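Local coordinates for protein subclass B3 metallo-beta-lactamase (Sphingobium indicum, PDB 7LUU) that probably hydrolyses beta-lactam antibiotics with zinc ions bound in its active site, as a subclass B3 metallo-beta-lactamase, at residues Asp91-Pro95 against Tyr125-Ile131. Numbering follows the deposited sequence.
Sequences DGALP and YDHAGGI. With ZN (zinc ion), chain C; SO4 (sulfate ion), chain D.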
loop_
_atom_site.group_PDB
_atom_site.type_symbol
_atom_site.label_atom_id
_atom_site.label_comp_id
_atom_site.label_asym_id
_atom_site.label_seq_id
_atom_site.Cartn_x
_atom_site.Cartn_y
_atom_site.Cartn_z
ATOM N N ASP A 91 -2.631 -1.149 -4.583
ATOM C CA ASP A 91 -2.757 0.309 -4.413
ATOM C C ASP A 91 -3.122 1.027 -5.712
ATOM O O ASP A 91 -3.252 0.427 -6.804
ATOM C CB ASP A 91 -1.486 0.890 -3.749
ATOM C CG ASP A 91 -1.503 0.680 -2.228
ATOM O OD1 ASP A 91 -2.585 0.404 -1.649
ATOM O OD2 ASP A 91 -0.457 0.803 -1.615
ATOM N N GLY A 92 -3.401 2.322 -5.547
ATOM C CA GLY A 92 -3.972 3.098 -6.655
ATOM C C GLY A 92 -3.452 4.515 -6.736
ATOM O O GLY A 92 -3.995 5.298 -7.524
ATOM N N ALA A 93 -2.419 4.874 -5.980
ATOM C CA ALA A 93 -1.866 6.230 -5.992
ATOM C C ALA A 93 -2.978 7.294 -5.828
ATOM O O ALA A 93 -3.966 7.093 -5.095
ATOM C CB ALA A 93 -0.974 6.449 -7.241
ATOM N N LEU A 94 -2.751 8.484 -6.430
ATOM C CA LEU A 94 -3.678 9.621 -6.302
ATOM C C LEU A 94 -4.847 9.492 -7.284
ATOM O O LEU A 94 -4.812 8.688 -8.217
ATOM C CB LEU A 94 -2.927 10.908 -6.614
ATOM C CG LEU A 94 -1.831 11.276 -5.608
ATOM C CD1 LEU A 94 -1.082 12.482 -6.224
ATOM C CD2 LEU A 94 -2.459 11.755 -4.398
ATOM N N PRO A 95 -5.936 10.257 -7.092
ATOM C CA PRO A 95 -7.064 10.106 -8.030
ATOM C C PRO A 95 -6.661 10.300 -9.501
ATOM O O PRO A 95 -7.106 9.559 -10.394
ATOM C CB PRO A 95 -8.052 11.189 -7.554
ATOM C CG PRO A 95 -7.753 11.240 -5.992
ATOM C CD PRO A 95 -6.243 11.191 -5.961
ATOM N N TYR A 125 -5.039 9.231 0.830
ATOM C CA TYR A 125 -5.290 9.517 -0.586
ATOM C C TYR A 125 -4.076 9.303 -1.510
ATOM O O TYR A 125 -4.277 9.203 -2.731
ATOM C CB TYR A 125 -5.858 10.957 -0.707
ATOM C CG TYR A 125 -4.858 12.077 -0.448
ATOM C CD1 TYR A 125 -3.887 12.377 -1.391
ATOM C CD2 TYR A 125 -4.911 12.849 0.717
ATOM C CE1 TYR A 125 -3.007 13.383 -1.214
ATOM C CE2 TYR A 125 -4.033 13.896 0.901
ATOM C CZ TYR A 125 -3.068 14.134 -0.055
ATOM O OH TYR A 125 -2.169 15.173 0.114
ATOM N N ASP A 126 -2.839 9.189 -0.975
ATOM C CA ASP A 126 -1.709 8.947 -1.868
ATOM C C ASP A 126 -1.545 7.466 -2.181
ATOM O O ASP A 126 -0.706 7.117 -3.013
ATOM C CB ASP A 126 -0.381 9.527 -1.289
ATOM C CG ASP A 126 -0.068 9.036 0.151
ATOM O OD1 ASP A 126 -0.994 8.857 0.978
ATOM O OD2 ASP A 126 1.140 8.885 0.463
ATOM N N HIS A 127 -2.354 6.573 -1.567
ATOM C CA HIS A 127 -2.347 5.158 -1.928
ATOM C C HIS A 127 -3.704 4.662 -2.320
ATOM O O HIS A 127 -3.810 3.750 -3.126
ATOM C CB HIS A 127 -1.813 4.285 -0.742
ATOM C CG HIS A 127 -0.537 4.832 -0.169
ATOM N ND1 HIS A 127 0.693 4.507 -0.709
ATOM C CD2 HIS A 127 -0.298 5.750 0.789
ATOM C CE1 HIS A 127 1.646 5.203 -0.084
ATOM N NE2 HIS A 127 1.067 5.955 0.832
ATOM N N ALA A 128 -4.763 5.249 -1.776
ATOM C CA ALA A 128 -6.099 4.818 -2.141
ATOM C C ALA A 128 -6.810 5.787 -3.071
ATOM O O ALA A 128 -7.930 5.494 -3.468
ATOM C CB ALA A 128 -6.946 4.638 -0.862
ATOM N N GLY A 129 -6.209 6.942 -3.342
ATOM C CA GLY A 129 -6.904 7.989 -4.059
ATOM C C GLY A 129 -7.455 7.552 -5.404
ATOM O O GLY A 129 -8.564 7.975 -5.780
ATOM N N GLY A 130 -6.711 6.733 -6.131
ATOM C CA GLY A 130 -7.151 6.278 -7.431
ATOM C C GLY A 130 -7.911 4.985 -7.436
ATOM O O GLY A 130 -8.325 4.522 -8.508
ATOM N N ILE A 131 -8.121 4.369 -6.278
ATOM C CA ILE A 131 -8.717 3.025 -6.259
ATOM C C ILE A 131 -10.171 3.027 -6.725
ATOM O O ILE A 131 -10.583 2.147 -7.476
ATOM C CB ILE A 131 -8.570 2.443 -4.844
ATOM C CG1 ILE A 131 -7.115 2.024 -4.595
ATOM C CG2 ILE A 131 -9.459 1.227 -4.683
ATOM C CD1 ILE A 131 -6.933 1.369 -3.158
HETATM ZN ZN ZN C . 1.875 7.499 1.839
HETATM S S SO4 D . -2.616 16.960 3.368
HETATM O O1 SO4 D . -3.436 17.987 4.007
HETATM O O2 SO4 D . -1.204 17.112 3.726
HETATM O O3 SO4 D . -3.090 15.666 3.876
HETATM O O4 SO4 D . -2.754 17.045 1.904
HETATM O O HOH W 1 1.405 2.437 -2.699
HETATM O O HOH W 2 0.068 4.349 -4.391
HETATM O O HOH W 3 0.232 8.239 3.198
HETATM O O HOH W 4 2.422 6.349 3.473
#
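A buried contact, held mainly by backbone atoms, joins the loop after strand 87-90 to the short zinc-binding helix 125-128 and the following turn, after strand 115-119, its parallel neighbour in the sheet. Two hydrogen bonds fix it: Gly92 N gives to His127 O (2.8 Å) and Gly130 N to Ala93 O (3.0 Å). Glycine suits this seam because a side chain would not fit: a CB on Gly92 would run into Ile131 CG1, one on Gly129 into Pro95 CD, and one on Gly130 into Gly92 O. Asp126 and His127 close the metal-binding motif of the metallo-beta-lactamase fold, HxHxDH in most relatives, whose first histidine is here Glu122. Asp126 OD2 (2.1 Å) and His127 NE2 (2.0 Å) bind one zinc, and His267 completes its protein ligands. Across the His127 ring from the zinc, a water donates to Asp91 OD2 (2.7 Å) and accepts from His127 ND1 (3.0 Å), so the carboxylate, also hydrogen-bonded to Thr121, probably helps orient the imidazole through that water. At the other end, Leu94 CD2 lies 3.4 Å from Tyr125 CD1 at the ring edge, an apolar contact beside helix 49-55, while Pro95 CG rests 3.4 Å from Gly129 O.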